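Two-domain protein containing predicted PHP-like metal-dependent phosphoesterase (Bacteroides vulgatus ATCC 8482, PDB 3E38) binds zinc ions in a PHP-type domain and probably hydrolyses phosphoesters, perhaps as a 5'-3' exonuclease on nucleic acids, with an added Ig-like domain. Local coordinates at residues G319-E325 and L337-L343; L88-S92 and A105-S111. All coordinates share one frame; numbering follows the deposited sequence.

Contact 1 of 2, residues G319-E325 and L337-L343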
loop_
_atom_site.group_PDB
_atom_site.type_symbol
_atom_site.label_atom_id
_atom_site.label_comp_id
_atom_site.label_asym_id
_atom_site.label_seq_id
_atom_site.Cartn_x
_atom_site.Cartn_y
_atom_site.Cartn_z
ATOM N N GLY B 319 20.531 -22.351 33.195
ATOM C CA GLY B 319 19.388 -21.461 33.010
ATOM C C GLY B 319 19.576 -20.071 33.571
ATOM O O GLY B 319 20.684 -19.643 33.921
ATOM N N GLY B 320 18.457 -19.373 33.662
ATOM C CA GLY B 320 18.458 -18.002 34.152
ATOM C C GLY B 320 17.346 -17.156 33.602
ATOM O O GLY B 320 16.413 -17.639 32.959
ATOM N N ASP B 321 17.488 -15.872 33.867
ATOM C CA ASP B 321 16.499 -14.869 33.489
ATOM C C ASP B 321 16.882 -14.118 32.250
ATOM O O ASP B 321 17.826 -13.328 32.242
ATOM C CB ASP B 321 16.325 -13.830 34.589
ATOM C CG ASP B 321 15.696 -14.391 35.828
ATOM O OD1 ASP B 321 15.040 -15.455 35.762
ATOM O OD2 ASP B 321 15.848 -13.736 36.870
ATOM N N VAL B 322 16.067 -14.344 31.231
ATOM C CA VAL B 322 16.193 -13.664 29.958
ATOM C C VAL B 322 15.426 -12.384 30.154
ATOM O O VAL B 322 14.205 -12.356 30.079
ATOM C CB VAL B 322 15.672 -14.539 28.810
ATOM C CG1 VAL B 322 15.714 -13.792 27.496
ATOM C CG2 VAL B 322 16.516 -15.829 28.744
ATOM N N ASN B 323 16.193 -11.339 30.450
ATOM C CA ASN B 323 15.694 -9.993 30.767
ATOM C C ASN B 323 15.738 -8.986 29.649
ATOM O O ASN B 323 16.739 -8.832 28.931
ATOM C CB ASN B 323 16.512 -9.410 31.908
ATOM C CG ASN B 323 16.387 -10.218 33.160
ATOM O OD1 ASN B 323 15.340 -10.821 33.427
ATOM N ND2 ASN B 323 17.445 -10.242 33.943
ATOM N N PHE B 324 14.638 -8.265 29.548
ATOM C CA PHE B 324 14.493 -7.235 28.532
ATOM C C PHE B 324 13.395 -6.242 28.819
ATOM O O PHE B 324 12.418 -6.498 29.539
ATOM C CB PHE B 324 14.271 -7.872 27.153
ATOM C CG PHE B 324 13.112 -8.826 27.092
ATOM C CD1 PHE B 324 11.821 -8.359 26.917
ATOM C CD2 PHE B 324 13.313 -10.191 27.204
ATOM C CE1 PHE B 324 10.749 -9.243 26.836
ATOM C CE2 PHE B 324 12.234 -11.078 27.138
ATOM C CZ PHE B 324 10.954 -10.593 26.946
ATOM N N GLU B 325 13.589 -5.073 28.243
ATOM C CA GLU B 325 12.586 -4.014 28.299
ATOM C C GLU B 325 11.695 -4.074 27.039
ATOM O O GLU B 325 12.198 -4.304 25.964
ATOM C CB GLU B 325 13.287 -2.665 28.357
ATOM C CG GLU B 325 12.413 -1.480 28.550
ATOM C CD GLU B 325 13.199 -0.192 28.354
ATOM O OE1 GLU B 325 14.400 -0.298 28.037
ATOM O OE2 GLU B 325 12.627 0.923 28.475
ATOM N N LEU B 337 8.283 -1.230 29.739
ATOM C CA LEU B 337 7.985 -2.412 30.554
ATOM C C LEU B 337 9.161 -3.361 30.663
ATOM O O LEU B 337 9.791 -3.686 29.678
ATOM C CB LEU B 337 6.805 -3.178 29.940
ATOM C CG LEU B 337 6.451 -4.525 30.556
ATOM C CD1 LEU B 337 5.970 -4.347 32.017
ATOM C CD2 LEU B 337 5.426 -5.264 29.668
ATOM N N LYS B 338 9.428 -3.814 31.879
ATOM C CA LYS B 338 10.468 -4.802 32.136
ATOM C C LYS B 338 9.855 -6.191 32.236
ATOM O O LYS B 338 8.865 -6.432 32.903
ATOM C CB LYS B 338 11.248 -4.475 33.411
ATOM C CG LYS B 338 11.796 -3.039 33.423
ATOM C CD LYS B 338 12.632 -2.723 32.187
ATOM C CE LYS B 338 13.179 -1.270 32.214
ATOM N NZ LYS B 338 12.133 -0.173 32.028
ATOM N N TYR B 339 10.479 -7.119 31.557
ATOM C CA TYR B 339 9.964 -8.471 31.496
ATOM C C TYR B 339 11.071 -9.462 31.546
ATOM O O TYR B 339 12.190 -9.202 31.125
ATOM C CB TYR B 339 9.165 -8.665 30.186
ATOM C CG TYR B 339 8.142 -9.762 30.251
ATOM C CD1 TYR B 339 8.470 -11.085 29.964
ATOM C CD2 TYR B 339 6.831 -9.470 30.624
ATOM C CE1 TYR B 339 7.502 -12.091 30.037
ATOM C CE2 TYR B 339 5.860 -10.458 30.710
ATOM C CZ TYR B 339 6.187 -11.761 30.417
ATOM O OH TYR B 339 5.183 -12.715 30.494
ATOM N N THR B 340 10.729 -10.614 32.076
ATOM C CA THR B 340 11.669 -11.715 32.188
ATOM C C THR B 340 11.055 -12.990 31.703
ATOM O O THR B 340 9.874 -13.275 31.965
ATOM C CB THR B 340 12.085 -11.989 33.643
ATOM O OG1 THR B 340 12.591 -10.797 34.211
ATOM C CG2 THR B 340 13.177 -13.011 33.684
ATOM N N ILE B 341 11.861 -13.728 30.955
ATOM C CA ILE B 341 11.492 -15.059 30.539
ATOM C C ILE B 341 12.418 -15.959 31.314
ATOM O O ILE B 341 13.613 -16.025 31.020
ATOM C CB ILE B 341 11.639 -15.288 29.032
ATOM C CG1 ILE B 341 10.593 -14.474 28.270
ATOM C CG2 ILE B 341 11.465 -16.740 28.741
ATOM C CD1 ILE B 341 10.716 -14.569 26.728
ATOM N N SER B 342 11.884 -16.588 32.358
ATOM C CA SER B 342 12.671 -17.504 33.198
ATOM C C SER B 342 12.831 -18.847 32.525
ATOM O O SER B 342 11.848 -19.450 32.067
ATOM C CB SER B 342 12.030 -17.712 34.578
ATOM O OG SER B 342 12.074 -16.536 35.361
ATOM N N LEU B 343 14.081 -19.291 32.464
ATOM C CA LEU B 343 14.445 -20.571 31.873
ATOM C C LEU B 343 15.142 -21.471 32.906
ATOM O O LEU B 343 15.291 -21.077 34.073
ATOM C CB LEU B 343 15.363 -20.355 30.675
ATOM C CG LEU B 343 14.743 -19.634 29.471
ATOM C CD1 LEU B 343 15.809 -19.416 28.428
ATOM C CD2 LEU B 343 13.582 -20.419 28.888
ATOM O OXT LEU B 343 15.589 -22.599 32.608
#

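Contact 2 of 2, residues L88-S92 and A105-S111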
loop_
_atom_site.group_PDB
_atom_site.type_symbol
_atom_site.label_atom_id
_atom_site.label_comp_id
_atom_site.label_asym_id
_atom_site.label_seq_id
_atom_site.Cartn_x
_atom_site.Cartn_y
_atom_site.Cartn_z
ATOM N N LEU B 88 -22.187 4.915 21.626
ATOM C CA LEU B 88 -22.120 6.370 21.484
ATOM C C LEU B 88 -22.269 7.085 22.815
ATOM O O LEU B 88 -23.334 7.165 23.390
ATOM C CB LEU B 88 -23.175 6.808 20.460
ATOM C CG LEU B 88 -23.305 8.208 19.873
ATOM C CD1 LEU B 88 -22.151 8.611 19.005
ATOM C CD2 LEU B 88 -24.582 8.244 19.066
ATOM N N ILE B 89 -21.157 7.623 23.263
ATOM C CA ILE B 89 -21.038 8.373 24.511
ATOM C C ILE B 89 -21.206 9.853 24.143
ATOM O O ILE B 89 -20.457 10.426 23.341
ATOM C CB ILE B 89 -19.652 8.098 25.155
ATOM C CG1 ILE B 89 -19.466 6.601 25.351
ATOM C CG2 ILE B 89 -19.385 8.916 26.486
ATOM C CD1 ILE B 89 -17.985 6.213 25.550
ATOM N N LYS B 90 -22.232 10.449 24.713
ATOM C CA LYS B 90 -22.504 11.867 24.568
ATOM C C LYS B 90 -21.398 12.659 25.281
ATOM O O LYS B 90 -21.004 12.378 26.416
ATOM C CB LYS B 90 -23.870 12.215 25.142
ATOM C CG LYS B 90 -24.133 13.731 25.156
ATOM C CD LYS B 90 -25.506 14.087 25.751
ATOM C CE LYS B 90 -26.603 14.150 24.687
ATOM N NZ LYS B 90 -26.458 15.364 23.856
ATOM N N GLY B 91 -20.874 13.652 24.582
ATOM C CA GLY B 91 -19.831 14.472 25.172
ATOM C C GLY B 91 -19.653 15.743 24.410
ATOM O O GLY B 91 -20.250 15.953 23.315
ATOM N N SER B 92 -18.790 16.543 25.023
ATOM C CA SER B 92 -18.440 17.868 24.559
ATOM C C SER B 92 -17.098 18.323 25.059
ATOM O O SER B 92 -16.578 17.877 26.111
ATOM C CB SER B 92 -19.464 18.916 25.045
ATOM O OG SER B 92 -20.785 18.680 24.550
ATOM N N ALA B 105 -15.794 16.641 28.604
ATOM C CA ALA B 105 -16.811 16.159 29.526
ATOM C C ALA B 105 -17.551 15.083 28.754
ATOM O O ALA B 105 -18.179 15.377 27.744
ATOM C CB ALA B 105 -17.754 17.285 29.944
ATOM N N ILE B 106 -17.403 13.832 29.179
ATOM C CA ILE B 106 -18.125 12.740 28.530
ATOM C C ILE B 106 -19.068 12.074 29.539
ATOM O O ILE B 106 -19.029 12.283 30.768
ATOM C CB ILE B 106 -17.190 11.736 27.767
ATOM C CG1 ILE B 106 -16.328 10.917 28.727
ATOM C CG2 ILE B 106 -16.295 12.519 26.741
ATOM C CD1 ILE B 106 -15.540 9.827 28.074
ATOM N N PHE B 107 -19.989 11.336 28.952
ATOM C CA PHE B 107 -21.082 10.702 29.700
ATOM C C PHE B 107 -22.063 11.772 30.166
ATOM O O PHE B 107 -22.713 11.688 31.182
ATOM C CB PHE B 107 -20.583 9.779 30.819
ATOM C CG PHE B 107 -20.025 8.477 30.290
ATOM C CD1 PHE B 107 -20.880 7.508 29.821
ATOM C CD2 PHE B 107 -18.668 8.276 30.153
ATOM C CE1 PHE B 107 -20.398 6.357 29.312
ATOM C CE2 PHE B 107 -18.162 7.097 29.653
ATOM C CZ PHE B 107 -19.028 6.139 29.221
ATOM N N LEU B 108 -22.137 12.808 29.374
ATOM C CA LEU B 108 -23.144 13.845 29.590
ATOM C C LEU B 108 -24.513 13.339 29.253
ATOM O O LEU B 108 -24.677 12.384 28.471
ATOM C CB LEU B 108 -22.884 15.078 28.682
ATOM C CG LEU B 108 -21.597 15.837 29.042
ATOM C CD1 LEU B 108 -21.346 17.008 28.110
ATOM C CD2 LEU B 108 -21.580 16.290 30.517
ATOM N N SER B 109 -25.505 14.025 29.818
ATOM C CA SER B 109 -26.919 13.774 29.514
ATOM C C SER B 109 -27.450 14.908 28.640
ATOM O O SER B 109 -28.342 14.728 27.807
ATOM C CB SER B 109 -27.743 13.622 30.790
ATOM O OG SER B 109 -27.698 14.797 31.567
ATOM N N ASP B 110 -26.825 16.065 28.788
ATOM C CA ASP B 110 -27.209 17.256 28.024
ATOM C C ASP B 110 -26.019 18.218 27.880
ATOM O O ASP B 110 -25.406 18.665 28.877
ATOM C CB ASP B 110 -28.445 17.895 28.735
ATOM C CG ASP B 110 -29.014 19.082 27.999
ATOM O OD1 ASP B 110 -28.488 19.481 26.934
ATOM O OD2 ASP B 110 -29.991 19.644 28.493
ATOM N N SER B 111 -25.684 18.511 26.632
ATOM C CA SER B 111 -24.517 19.351 26.295
ATOM C C SER B 111 -24.736 20.843 26.506
ATOM O O SER B 111 -23.843 21.582 26.954
ATOM C CB SER B 111 -24.045 19.086 24.857
ATOM O OG SER B 111 -23.453 17.771 24.747
HETATM O O HOH W 1 -23.971 16.193 22.399
#

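Contact 1 of 2, residues G319-E325 and L337-L343
The rings of Phe324 and Tyr339 lie side by side, their planes turned only 24° from each other but the rings offset, centroids 6.0 Å apart, with little face-to-face overlap. Phe324 CE1 comes closest, 3.8 Å from Tyr339 CB, with CZ beside Tyr339 CD1. Tyr339 O stands over the centre of one face of the Phe324 ring, and Ile341 CD1 meets the ring edge in its plane, 3.8 Å from Phe324 CE2. Phe324 is brought over that carbonyl by placing CG between its own backbone N and carbonyl carbon (chi1 55°). On the same apolar face, Val322 CG2 reaches Leu343 CD1 at 3.7 Å.

The other face is polar. Thr340 OG1 donates to Asn323 OD1 (2.9 Å), somewhat tilted from the amide plane, and Ser342 OG meets Asp321 OD1 from above the carboxylate at 3.2 Å. Lys338 bends alongside the extended Glu325 in a long salt bridge, NZ to OE2 3.8 Å; both groups also hydrogen-bond the backbone of Gly336.

Behind these side chains, Val322 with Ile341 and Phe324 with Tyr339 exchange paired backbone bonds, as antiparallel strands do. The two strands belong to one sheet of the Ig-like beta-sandwich. Val322, Ile341 and Leu343 face the other sheet, packing on its strands 269-276 and 306-313, while Tyr339 meets Phe254 of helix 247-257 edge-to-face.

Contact 2 of 2, residues L88-S92 and A105-S111
Ala105 and Ser92 open the contact as a hydrogen-bonded antiparallel pair, Ala105 N to Ser92 O at 2.9 Å and the reverse bond nearly as short. Next, Ile106 lies opposite Gly91, their CA atoms 4.1 Å apart, and Gly91 CA sits 3.2 Å from Ala105 O. At Phe107 the backbone takes up a left-handed conformation, and Lys90 O receives both Leu108 N and, weakly, Phe107 N. The Phe107 ring lays one face over Ile89, whose CG2 stands 3.6 Å from the ring centroid, only 3° off the normal: a CH-pi contact. Replacing Phe107 by an alanine would probably uncover the Ile89 methyl and open a gap beside Arg227 and Leu230 of helix 223-231. The two strands form a beta hairpin of the PHP domain, carrying the zinc ligands Glu93 and His102. Leu108 then crosses Lys90 at about a right angle, CB to Lys90 CG 4.0 Å, and Lys90 CD runs on to 3.6 Å from Ser109 O. Asp110 OD1 is hydrogen-bonded to Asn71, whose OD1 in turn takes Lys90 NZ. Ser111, with OG turned anti to its carbonyl carbon (chi1 -70°), brings that hydroxyl 2.8 Å from Ser92 OG, and a water 2.9 Å from Ser111 OG accepts from Lys90 NZ.

Contacts 1 and 2 belong to different domains, on opposite sides of the chain's centre: their centres are 44 Å apart and their nearest atoms about 26 Å. Contact 2 comes first in the sequence and is the one tied to the metal centre. The side chain of Ser92 is about 5 Å from that of Glu93, a ligand of two of the zinc sites, and about 10 Å from a zinc ion; that of Ile106 is about 7 Å from His24. Contact 1 lies far from the zinc sites, at the end of the chain, joining strands within the Ig-like domain. Both pair antiparallel strands, but in separate sheets.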